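Side-chain contacts in UDP-N-acetylglucosamine 2-epimerase (Listeria monocytogenes, PDB 3OT5), which probably catalyses the reversible epimerisation at C2 that interconverts UDP-N-acetylglucosamine and UDP-N-acetylmannosamine: residues N104-V109 with F128-A133; Y262-H265 with V270-K273; T340-G345 with I352-D357; L385-S390 with D396-F401. One frame throughout, in Å; residues are numbered along the deposited sequence.

The chain has two Rossmann-like domains, each built on a parallel sheet, and the four contacts divide between them. Contact 1 packs two helices over the first sheet, while contacts 2 and 3 attach helices to strands of the second, with centres 21 Å apart. Contact 4 joins the C-terminal helix to the tail after it, and both lean back on the first domain; its centre is 26 Å from that of contact 1 but 45 Å from that of contact 2. In this family the nucleotide sugar binds in the cleft between the domains. A PEG molecule, probably from the crystallisation liquor, lies about 4 Å from the side chain of Ala386 in contact 4.

Contact 1 (N104-V109 with F128-A133); sequences NGINEV and FAAGLA
Ile106 and Asn107 face Ala130 and Ala133 where two helical segments, 104-109 and 128-133, cross at -42° with their axes 8.1 Å apart. The backbones come nearest at Asn107 and Ala133, whose CA atoms are 4.7 Å from each other, a spacing that suits a residue as small as alanine. Ile106 supplies the branched side chain that fills the join. Its CG2 lies anti to its own nitrogen and CG1 anti to the carbonyl carbon (chi1 -64°). CG1 meets Ala130 CB at 3.9 Å, while CG2 fits between the two alanines, 3.8 Å from Ala133 CB and 4.0 Å from Ala130 CB. The Ala133 methyl also presses on the opposing backbone, with its CB 3.4 Å from Asn107 N. Nothing polar links the two segments; dispersion and close fit hold them together. Asn107 marks the more open border of the contact. Its CB sits 4.1 Å from Ala133 CB, and its amide looks beyond the apolar patch, where OD1 is hydrogen-bonded to Gln137 NE2, a sensible use of a polar residue beside partly exposed surface. On the sheet side of the crossing, Ile106 and Ala130 both rest on Ile33 of strand 28-34, and Ile106 further touches Thr64 and Leu86. Helices 95-113 and 125-136 thus lie next to each other over the first parallel sheet, in one helical layer of its three-layer alpha-beta-alpha sandwich.

Contact 2 (Y262-H265 with V270-K273); sequences YPMH and VREK
Arg271 NE donates a nearly straight hydrogen bond to His265 O, 2.8 Å long with an angle of 164° at the hydrogen. It ties helix 268-278 to the loop leaving strand 258-263, within the beta-alpha-beta unit that continues into strand 284-287 of the second Rossmann-like domain. The acceptor lies in the guanidinium plane of Arg271, whereas the donor stands 37° out of the carbonyl plane of His265. An arginine suits this place because its aliphatic part can pack while its several N-H groups serve different partners: NH2 forms a salt bridge with Glu288 OE1, just past the third element of the unit. The straight arginine chain runs transversely over Met264. Met264 CB touches Arg271 NE at 3.8 Å, and the thioether bends at chi3 (-65°) to bring CE over one face of the guanidinium, toward its rim. Flexible and apolar, methionine can follow such a surface and also reach Leu286 on the neighbouring strand. His265 turns its imidazole elsewhere, with ND1 accepting from Asn267 N and the ring meeting that of His232. Its CB instead backs onto Val270 CG1 at 3.9 Å. That same buried methyl meets Tyr262 from the strand: the phenol oxygen OH, which has no polar partner in the model, ends 3.5 Å from Val270 CG1.

Contact 3 (T340-G345 with I352-D357); sequences TLKLIG and IKEALD
Lys342 and Glu354 cross at about a right angle, the lysine running out from strand 341-343 and the carboxylate reaching over from helix 348-360. With chi3 177° and chi4 -173° the lysine is drawn out straight, which carries CD past Glu354 before NZ. Glu354 OE1 therefore lies 3.4 Å from Lys342 CD as well as 3.4 Å from Lys342 NZ. The second of these pairs is a salt bridge whose hydrogen bond is weak. Asp357, one turn further along the same helix face, also stands across the lysine, but its OD1 is 3.9 Å from Lys342 NZ, a long ion pair. Its other oxygen, OD2, is hydrogen-bonded to Asn361 ND2, which probably helps to fix the carboxylate. One cation facing two acids makes a small salt-bridge network, and lysine suits it by spanning from strand to helix while exposing its charge only at the end. The bend of Glu354 at chi2 (71°) lets one residue serve two neighbours: the carboxylate turns to the lysine, and the aliphatic elbow is left against Ile344, whose CG2 approaches Glu354 CG to 3.6 Å. Ile344, just past the strand, is buried, and its branching gives CG2 to Glu354 while the side chain also packs on Phe306. Lys342, Ile344 and Glu354 all touch Leu324 of the adjacent strand, which gives the charged rim an apolar floor. Such a strand-loop-helix connection, a helix packed on one face of a parallel sheet next to its edge strand 341-343, is characteristic of Rossmann-like alpha/beta domains.

Contact 4 (L385-S390 with D396-F401); sequences LAAIKS and DRPEDF
Pro398 lays its ring on the helical surface formed by Ala386, Ala387 and Ser390, and this is the tight half of the contact. Its CG comes within 3.5 Å of Ala387 N. Pro398 CB meets Ala386 CB at 3.9 Å. On the third side of the ring, Pro398 CD lies 3.9 Å from Ser390 CB. Every atom of the ring that projects from the chain thus has a helix residue to rest on. Small side chains suit this stretch of helix because they let the tail lie close to its backbone, and a rigid proline suits a tail that runs without regular structure. Phe195 of strand 194-196 touches both Ala387 and Pro398, completing the apolar patch. Toward Asp396 and Arg397 the packing thins, and both residues are exposed. Ser390 OG, placed anti to its own nitrogen (chi1 171°), reaches alongside the tail to 3.6 Å from Arg397 CA, and makes a weak hydrogen bond with Thr395 O. The Arg397 side chain meets the helix through its CB, 4.0 Å from Ser390 OG; its straight chain carries the guanidinium to Ala192 O, bonded through NH1. On the side of the helix turned from the tail, Leu385 touches Ala49 and Leu50, and Ile388 touches Phe57, all of the first domain. A C-terminal helix that returns to pack on the N-terminal domain is characteristic of the GT-B-like, two-domain Rossmann fold of these epimerases.

Contact 1 (N104-V109 with F128-A133)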
loop_
_atom_site.group_PDB
_atom_site.type_symbol
_atom_site.label_atom_id
_atom_site.label_comp_id
_atom_site.label_asym_id
_atom_site.label_seq_id
_atom_site.Cartn_x
_atom_site.Cartn_y
_atom_site.Cartn_z
ATOM N N ASN A 104 6.630 -13.418 22.063
ATOM C CA ASN A 104 7.701 -14.164 22.726
ATOM C C ASN A 104 8.894 -14.331 21.801
ATOM O O ASN A 104 10.046 -14.269 22.244
ATOM C CB ASN A 104 7.195 -15.517 23.215
ATOM C CG ASN A 104 6.229 -15.384 24.368
ATOM O OD1 ASN A 104 6.491 -14.656 25.323
ATOM N ND2 ASN A 104 5.128 -16.124 24.311
ATOM N N GLY A 105 8.612 -14.519 20.514
ATOM C CA GLY A 105 9.658 -14.664 19.506
ATOM C C GLY A 105 10.442 -13.371 19.390
ATOM O O GLY A 105 11.657 -13.367 19.517
ATOM N N ILE A 106 9.738 -12.270 19.158
ATOM C CA ILE A 106 10.374 -10.965 19.028
ATOM C C ILE A 106 11.046 -10.531 20.335
ATOM O O ILE A 106 12.102 -9.923 20.311
ATOM C CB ILE A 106 9.386 -9.907 18.546
ATOM C CG1 ILE A 106 8.894 -10.266 17.139
ATOM C CG2 ILE A 106 10.053 -8.544 18.518
ATOM C CD1 ILE A 106 10.035 -10.421 16.117
ATOM N N ASN A 107 10.436 -10.833 21.474
ATOM C CA ASN A 107 11.059 -10.509 22.751
ATOM C C ASN A 107 12.484 -11.066 22.766
ATOM O O ASN A 107 13.445 -10.362 23.072
ATOM C CB ASN A 107 10.287 -11.138 23.901
ATOM C CG ASN A 107 10.832 -10.742 25.248
ATOM O OD1 ASN A 107 10.724 -9.591 25.650
ATOM N ND2 ASN A 107 11.368 -11.709 25.982
ATOM N N GLU A 108 12.610 -12.336 22.403
ATOM C CA GLU A 108 13.902 -13.022 22.392
ATOM C C GLU A 108 14.849 -12.430 21.351
ATOM O O GLU A 108 16.023 -12.224 21.625
ATOM C CB GLU A 108 13.690 -14.511 22.136
ATOM C CG GLU A 108 14.952 -15.365 22.236
ATOM C CD GLU A 108 14.673 -16.845 22.047
ATOM O OE1 GLU A 108 13.499 -17.211 21.817
ATOM O OE2 GLU A 108 15.625 -17.648 22.139
ATOM N N VAL A 109 14.339 -12.138 20.156
ATOM C CA VAL A 109 15.186 -11.572 19.110
ATOM C C VAL A 109 15.722 -10.209 19.529
ATOM O O VAL A 109 16.908 -9.929 19.350
ATOM C CB VAL A 109 14.447 -11.476 17.757
ATOM C CG1 VAL A 109 15.285 -10.710 16.736
ATOM C CG2 VAL A 109 14.128 -12.866 17.250
ATOM N N PHE A 128 1.840 -5.211 16.145
ATOM C CA PHE A 128 1.453 -4.881 17.499
ATOM C C PHE A 128 2.239 -5.721 18.477
ATOM O O PHE A 128 2.793 -5.199 19.440
ATOM C CB PHE A 128 -0.034 -5.095 17.704
ATOM C CG PHE A 128 -0.414 -5.339 19.136
ATOM C CD1 PHE A 128 -0.269 -4.344 20.093
ATOM C CD2 PHE A 128 -0.923 -6.576 19.527
ATOM C CE1 PHE A 128 -0.624 -4.572 21.396
ATOM C CE2 PHE A 128 -1.290 -6.797 20.832
ATOM C CZ PHE A 128 -1.136 -5.794 21.770
ATOM N N ALA A 129 2.297 -7.017 18.209
ATOM C CA ALA A 129 2.989 -7.954 19.091
ATOM C C ALA A 129 4.479 -7.634 19.219
ATOM O O ALA A 129 5.057 -7.684 20.302
ATOM C CB ALA A 129 2.792 -9.378 18.591
ATOM N N ALA A 130 5.086 -7.323 18.089
ATOM C CA ALA A 130 6.495 -6.988 18.046
ATOM C C ALA A 130 6.693 -5.657 18.764
ATOM O O ALA A 130 7.718 -5.429 19.417
ATOM C CB ALA A 130 6.968 -6.922 16.597
ATOM N N GLY A 131 5.704 -4.779 18.651
ATOM C CA GLY A 131 5.758 -3.490 19.300
ATOM C C GLY A 131 5.775 -3.665 20.795
ATOM O O GLY A 131 6.574 -3.052 21.508
ATOM N N LEU A 132 4.895 -4.525 21.267
ATOM C CA LEU A 132 4.802 -4.813 22.673
ATOM C C LEU A 132 6.102 -5.449 23.189
ATOM O O LEU A 132 6.574 -5.109 24.285
ATOM C CB LEU A 132 3.616 -5.730 22.915
ATOM C CG LEU A 132 3.314 -6.091 24.367
ATOM C CD1 LEU A 132 3.027 -4.849 25.209
ATOM C CD2 LEU A 132 2.145 -7.032 24.375
ATOM N N ALA A 133 6.685 -6.367 22.420
ATOM C CA ALA A 133 7.956 -6.984 22.861
ATOM C C ALA A 133 9.037 -5.896 22.900
ATOM O O ALA A 133 9.910 -5.922 23.741
ATOM C CB ALA A 133 8.369 -8.136 21.949
#

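Contact 2 (Y262-H265 with V270-K273)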
loop_
_atom_site.group_PDB
_atom_site.type_symbol
_atom_site.label_atom_id
_atom_site.label_comp_id
_atom_site.label_asym_id
_atom_site.label_seq_id
_atom_site.Cartn_x
_atom_site.Cartn_y
_atom_site.Cartn_z
ATOM N N TYR A 262 -8.258 -7.411 -17.052
ATOM C CA TYR A 262 -8.976 -7.719 -15.846
ATOM C C TYR A 262 -8.462 -8.987 -15.199
ATOM O O TYR A 262 -8.810 -10.079 -15.631
ATOM C CB TYR A 262 -10.484 -7.861 -16.112
ATOM C CG TYR A 262 -11.221 -8.326 -14.878
ATOM C CD1 TYR A 262 -11.329 -7.503 -13.765
ATOM C CD2 TYR A 262 -11.810 -9.586 -14.819
ATOM C CE1 TYR A 262 -11.991 -7.932 -12.613
ATOM C CE2 TYR A 262 -12.486 -10.015 -13.682
ATOM C CZ TYR A 262 -12.567 -9.189 -12.583
ATOM O OH TYR A 262 -13.223 -9.621 -11.450
ATOM N N PRO A 263 -7.604 -8.845 -14.185
ATOM C CA PRO A 263 -7.142 -10.015 -13.473
ATOM C C PRO A 263 -8.362 -10.563 -12.759
ATOM O O PRO A 263 -8.847 -9.956 -11.808
ATOM C CB PRO A 263 -6.115 -9.450 -12.483
ATOM C CG PRO A 263 -5.733 -8.129 -13.032
ATOM C CD PRO A 263 -6.960 -7.619 -13.691
ATOM N N MET A 264 -8.877 -11.685 -13.228
ATOM C CA MET A 264 -10.088 -12.239 -12.646
ATOM C C MET A 264 -9.985 -12.666 -11.195
ATOM O O MET A 264 -9.036 -13.322 -10.803
ATOM C CB MET A 264 -10.564 -13.425 -13.465
ATOM C CG MET A 264 -11.099 -13.046 -14.823
ATOM S SD MET A 264 -11.649 -14.514 -15.668
ATOM C CE MET A 264 -10.085 -15.381 -15.845
ATOM N N HIS A 265 -10.998 -12.298 -10.414
ATOM C CA HIS A 265 -11.057 -12.690 -9.020
ATOM C C HIS A 265 -11.211 -14.211 -9.022
ATOM O O HIS A 265 -11.739 -14.793 -9.968
ATOM C CB HIS A 265 -12.223 -12.010 -8.301
ATOM C CG HIS A 265 -12.222 -12.220 -6.817
ATOM N ND1 HIS A 265 -12.844 -13.292 -6.212
ATOM C CD2 HIS A 265 -11.666 -11.494 -5.816
ATOM C CE1 HIS A 265 -12.667 -13.220 -4.903
ATOM N NE2 HIS A 265 -11.953 -12.141 -4.639
ATOM N N VAL A 270 -17.915 -14.973 -9.891
ATOM C CA VAL A 270 -17.390 -13.737 -10.459
ATOM C C VAL A 270 -16.773 -14.007 -11.838
ATOM O O VAL A 270 -17.015 -13.262 -12.796
ATOM C CB VAL A 270 -16.328 -13.085 -9.529
ATOM C CG1 VAL A 270 -15.637 -11.908 -10.224
ATOM C CG2 VAL A 270 -16.973 -12.654 -8.210
ATOM N N ARG A 271 -15.986 -15.076 -11.938
ATOM C CA ARG A 271 -15.354 -15.430 -13.208
ATOM C C ARG A 271 -16.373 -15.747 -14.274
ATOM O O ARG A 271 -16.229 -15.342 -15.421
ATOM C CB ARG A 271 -14.416 -16.621 -13.055
ATOM C CG ARG A 271 -13.237 -16.302 -12.215
ATOM C CD ARG A 271 -12.123 -17.271 -12.450
ATOM N NE ARG A 271 -10.933 -16.811 -11.751
ATOM C CZ ARG A 271 -9.715 -17.292 -11.942
ATOM N NH1 ARG A 271 -9.508 -18.246 -12.838
ATOM N NH2 ARG A 271 -8.699 -16.795 -11.247
ATOM N N GLU A 272 -17.393 -16.494 -13.881
ATOM C CA GLU A 272 -18.462 -16.877 -14.784
ATOM C C GLU A 272 -19.109 -15.625 -15.373
ATOM O O GLU A 272 -19.396 -15.584 -16.563
ATOM C CB GLU A 272 -19.473 -17.752 -14.035
ATOM C CG GLU A 272 -20.674 -18.223 -14.832
ATOM C CD GLU A 272 -21.566 -19.162 -14.017
ATOM O OE1 GLU A 272 -21.112 -19.661 -12.957
ATOM O OE2 GLU A 272 -22.717 -19.411 -14.438
ATOM N N LYS A 273 -19.319 -14.601 -14.546
ATOM C CA LYS A 273 -19.911 -13.346 -15.019
ATOM C C LYS A 273 -18.937 -12.626 -15.938
ATOM O O LYS A 273 -19.343 -12.014 -16.919
ATOM C CB LYS A 273 -20.294 -12.425 -13.851
ATOM C CG LYS A 273 -21.430 -12.952 -12.957
ATOM C CD LYS A 273 -21.675 -12.019 -11.765
ATOM C CE LYS A 273 -22.683 -12.607 -10.762
ATOM N NZ LYS A 273 -24.016 -12.845 -11.364
#

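Contact 3 (T340-G345 with I352-D357)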
loop_
_atom_site.group_PDB
_atom_site.type_symbol
_atom_site.label_atom_id
_atom_site.label_comp_id
_atom_site.label_asym_id
_atom_site.label_seq_id
_atom_site.Cartn_x
_atom_site.Cartn_y
_atom_site.Cartn_z
ATOM N N THR A 340 -6.529 13.180 -7.703
ATOM C CA THR A 340 -5.847 12.009 -8.237
ATOM C C THR A 340 -6.808 10.829 -8.353
ATOM O O THR A 340 -6.539 9.877 -9.092
ATOM C CB THR A 340 -4.706 11.560 -7.313
ATOM O OG1 THR A 340 -5.245 11.226 -6.029
ATOM C CG2 THR A 340 -3.662 12.658 -7.166
ATOM N N LEU A 341 -7.908 10.906 -7.603
ATOM C CA LEU A 341 -8.933 9.866 -7.530
ATOM C C LEU A 341 -10.342 10.400 -7.735
ATOM O O LEU A 341 -10.636 11.539 -7.382
ATOM C CB LEU A 341 -8.961 9.281 -6.115
ATOM C CG LEU A 341 -7.737 8.653 -5.448
ATOM C CD1 LEU A 341 -8.141 8.192 -4.083
ATOM C CD2 LEU A 341 -7.194 7.493 -6.240
ATOM N N LYS A 342 -11.224 9.556 -8.258
ATOM C CA LYS A 342 -12.629 9.918 -8.409
ATOM C C LYS A 342 -13.512 8.817 -7.840
ATOM O O LYS A 342 -13.436 7.667 -8.269
ATOM C CB LYS A 342 -13.008 10.235 -9.853
ATOM C CG LYS A 342 -12.449 11.572 -10.337
ATOM C CD LYS A 342 -13.131 12.055 -11.627
ATOM C CE LYS A 342 -12.598 13.429 -12.035
ATOM N NZ LYS A 342 -13.326 14.038 -13.196
ATOM N N LEU A 343 -14.305 9.163 -6.828
ATOM C CA LEU A 343 -15.220 8.209 -6.231
ATOM C C LEU A 343 -16.440 8.200 -7.138
ATOM O O LEU A 343 -17.173 9.189 -7.215
ATOM C CB LEU A 343 -15.599 8.623 -4.813
ATOM C CG LEU A 343 -16.447 7.624 -4.029
ATOM C CD1 LEU A 343 -15.670 6.334 -3.827
ATOM C CD2 LEU A 343 -16.843 8.198 -2.697
ATOM N N ILE A 344 -16.661 7.089 -7.835
ATOM C CA ILE A 344 -17.782 7.006 -8.769
ATOM C C ILE A 344 -18.792 5.910 -8.464
ATOM O O ILE A 344 -19.756 5.739 -9.201
ATOM C CB ILE A 344 -17.277 6.805 -10.200
ATOM C CG1 ILE A 344 -16.654 5.419 -10.368
ATOM C CG2 ILE A 344 -16.280 7.893 -10.551
ATOM C CD1 ILE A 344 -16.293 5.112 -11.790
ATOM N N GLY A 345 -18.594 5.154 -7.396
ATOM C CA GLY A 345 -19.561 4.111 -7.076
ATOM C C GLY A 345 -19.495 2.927 -8.015
ATOM O O GLY A 345 -18.456 2.656 -8.621
ATOM N N ILE A 352 -19.293 4.196 -17.176
ATOM C CA ILE A 352 -19.168 4.589 -18.590
ATOM C C ILE A 352 -18.910 6.082 -18.757
ATOM O O ILE A 352 -17.931 6.490 -19.388
ATOM C CB ILE A 352 -20.443 4.231 -19.396
ATOM C CG1 ILE A 352 -20.675 2.718 -19.407
ATOM C CG2 ILE A 352 -20.322 4.725 -20.834
ATOM C CD1 ILE A 352 -21.969 2.308 -20.061
ATOM N N LYS A 353 -19.794 6.895 -18.193
ATOM C CA LYS A 353 -19.663 8.344 -18.286
ATOM C C LYS A 353 -18.298 8.821 -17.848
ATOM O O LYS A 353 -17.589 9.515 -18.581
ATOM C CB LYS A 353 -20.681 9.028 -17.379
ATOM C CG LYS A 353 -22.123 8.934 -17.798
ATOM C CD LYS A 353 -23.029 9.369 -16.634
ATOM C CE LYS A 353 -22.681 10.757 -16.094
ATOM N NZ LYS A 353 -23.538 11.138 -14.931
ATOM N N GLU A 354 -17.928 8.427 -16.638
ATOM C CA GLU A 354 -16.680 8.869 -16.058
ATOM C C GLU A 354 -15.480 8.351 -16.843
ATOM O O GLU A 354 -14.486 9.052 -16.997
ATOM C CB GLU A 354 -16.594 8.443 -14.602
ATOM C CG GLU A 354 -15.726 9.366 -13.808
ATOM C CD GLU A 354 -16.396 10.716 -13.603
ATOM O OE1 GLU A 354 -15.725 11.755 -13.767
ATOM O OE2 GLU A 354 -17.610 10.731 -13.319
ATOM N N ALA A 355 -15.571 7.124 -17.337
ATOM C CA ALA A 355 -14.498 6.549 -18.131
ATOM C C ALA A 355 -14.348 7.332 -19.445
ATOM O O ALA A 355 -13.257 7.798 -19.791
ATOM C CB ALA A 355 -14.794 5.104 -18.428
ATOM N N LEU A 356 -15.453 7.474 -20.169
ATOM C CA LEU A 356 -15.443 8.190 -21.442
ATOM C C LEU A 356 -14.882 9.595 -21.274
ATOM O O LEU A 356 -14.080 10.046 -22.088
ATOM C CB LEU A 356 -16.842 8.237 -22.057
ATOM C CG LEU A 356 -17.446 6.880 -22.419
ATOM C CD1 LEU A 356 -18.753 7.062 -23.193
ATOM C CD2 LEU A 356 -16.470 6.066 -23.239
ATOM N N ASP A 357 -15.304 10.277 -20.214
ATOM C CA ASP A 357 -14.821 11.625 -19.912
ATOM C C ASP A 357 -13.303 11.650 -19.983
ATOM O O ASP A 357 -12.718 12.455 -20.716
ATOM C CB ASP A 357 -15.269 12.043 -18.506
ATOM C CG ASP A 357 -14.763 13.422 -18.106
ATOM O OD1 ASP A 357 -14.364 13.580 -16.925
ATOM O OD2 ASP A 357 -14.729 14.335 -18.962
#

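Contact 4 (L385-S390 with D396-F401)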
loop_
_atom_site.group_PDB
_atom_site.type_symbol
_atom_site.label_atom_id
_atom_site.label_comp_id
_atom_site.label_asym_id
_atom_site.label_seq_id
_atom_site.Cartn_x
_atom_site.Cartn_y
_atom_site.Cartn_z
ATOM N N LEU A 385 14.031 8.017 7.804
ATOM C CA LEU A 385 15.410 7.913 8.278
ATOM C C LEU A 385 15.903 9.221 8.874
ATOM O O LEU A 385 16.526 9.212 9.927
ATOM C CB LEU A 385 16.371 7.441 7.184
ATOM C CG LEU A 385 16.167 6.015 6.664
ATOM C CD1 LEU A 385 17.329 5.640 5.733
ATOM C CD2 LEU A 385 16.072 5.016 7.819
ATOM N N ALA A 386 15.617 10.338 8.213
ATOM C CA ALA A 386 16.046 11.640 8.727
ATOM C C ALA A 386 15.412 11.837 10.096
ATOM O O ALA A 386 16.038 12.360 11.011
ATOM C CB ALA A 386 15.662 12.771 7.770
ATOM N N ALA A 387 14.166 11.398 10.228
ATOM C CA ALA A 387 13.450 11.493 11.484
ATOM C C ALA A 387 14.196 10.677 12.562
ATOM O O ALA A 387 14.467 11.165 13.666
ATOM C CB ALA A 387 12.015 10.984 11.298
ATOM N N ILE A 388 14.570 9.451 12.227
ATOM C CA ILE A 388 15.315 8.604 13.165
ATOM C C ILE A 388 16.689 9.222 13.455
ATOM O O ILE A 388 17.104 9.282 14.619
ATOM C CB ILE A 388 15.457 7.167 12.643
ATOM C CG1 ILE A 388 14.074 6.519 12.520
ATOM C CG2 ILE A 388 16.331 6.339 13.587
ATOM C CD1 ILE A 388 14.092 5.148 11.892
ATOM N N LYS A 389 17.391 9.697 12.419
ATOM C CA LYS A 389 18.692 10.351 12.637
ATOM C C LYS A 389 18.512 11.530 13.574
ATOM O O LYS A 389 19.297 11.723 14.489
ATOM C CB LYS A 389 19.310 10.882 11.344
ATOM C CG LYS A 389 19.914 9.852 10.432
ATOM C CD LYS A 389 20.443 10.493 9.135
ATOM C CE LYS A 389 21.474 11.601 9.365
ATOM N NZ LYS A 389 22.716 11.148 10.047
ATOM N N SER A 390 17.471 12.314 13.312
ATOM C CA SER A 390 17.131 13.491 14.115
ATOM C C SER A 390 17.075 13.199 15.602
ATOM O O SER A 390 17.487 14.010 16.406
ATOM C CB SER A 390 15.766 14.042 13.692
ATOM O OG SER A 390 15.357 15.051 14.599
ATOM N N ASP A 396 19.234 18.040 12.147
ATOM C CA ASP A 396 18.018 18.700 11.656
ATOM C C ASP A 396 16.760 17.833 11.591
ATOM O O ASP A 396 16.742 16.773 10.952
ATOM C CB ASP A 396 18.265 19.335 10.279
ATOM C CG ASP A 396 19.240 20.496 10.337
ATOM O OD1 ASP A 396 19.779 20.776 11.429
ATOM O OD2 ASP A 396 19.463 21.132 9.289
ATOM N N ARG A 397 15.712 18.308 12.267
ATOM C CA ARG A 397 14.409 17.644 12.279
ATOM C C ARG A 397 13.791 17.748 10.891
ATOM O O ARG A 397 13.608 18.847 10.384
ATOM C CB ARG A 397 13.480 18.335 13.275
ATOM C CG ARG A 397 12.067 17.799 13.253
ATOM C CD ARG A 397 11.110 18.651 14.069
ATOM N NE ARG A 397 9.756 18.110 13.977
ATOM C CZ ARG A 397 9.262 17.159 14.769
ATOM N NH1 ARG A 397 10.006 16.630 15.740
ATOM N NH2 ARG A 397 8.016 16.731 14.587
ATOM N N PRO A 398 13.446 16.612 10.275
ATOM C CA PRO A 398 12.860 16.703 8.949
ATOM C C PRO A 398 11.470 17.319 9.022
ATOM O O PRO A 398 10.741 17.083 9.975
ATOM C CB PRO A 398 12.779 15.248 8.514
ATOM C CG PRO A 398 12.568 14.502 9.780
ATOM C CD PRO A 398 13.341 15.247 10.825
ATOM N N GLU A 399 11.111 18.118 8.029
ATOM C CA GLU A 399 9.805 18.740 8.034
ATOM C C GLU A 399 8.834 17.784 7.340
ATOM O O GLU A 399 9.247 16.936 6.548
ATOM C CB GLU A 399 9.867 20.106 7.355
ATOM C CG GLU A 399 8.722 21.037 7.725
ATOM C CD GLU A 399 8.963 22.457 7.249
ATOM O OE1 GLU A 399 9.516 22.633 6.140
ATOM O OE2 GLU A 399 8.587 23.402 7.979
ATOM N N ASP A 400 7.554 17.908 7.670
ATOM C CA ASP A 400 6.504 17.059 7.099
ATOM C C ASP A 400 6.395 17.095 5.581
ATOM O O ASP A 400 6.767 18.075 4.930
ATOM C CB ASP A 400 5.140 17.453 7.680
ATOM C CG ASP A 400 4.987 17.062 9.130
ATOM O OD1 ASP A 400 5.702 16.143 9.570
ATOM O OD2 ASP A 400 4.123 17.645 9.815
ATOM N N PHE A 401 5.886 16.004 5.022
ATOM C CA PHE A 401 5.664 15.922 3.588
ATOM C C PHE A 401 4.544 16.900 3.262
ATOM O O PHE A 401 3.451 16.819 3.828
ATOM C CB PHE A 401 5.330 14.489 3.151
ATOM C CG PHE A 401 4.768 14.398 1.755
ATOM C CD1 PHE A 401 5.545 14.729 0.652
ATOM C CD2 PHE A 401 3.468 13.966 1.546
ATOM C CE1 PHE A 401 5.022 14.656 -0.639
ATOM C CE2 PHE A 401 2.943 13.875 0.261
ATOM C CZ PHE A 401 3.721 14.223 -0.832
#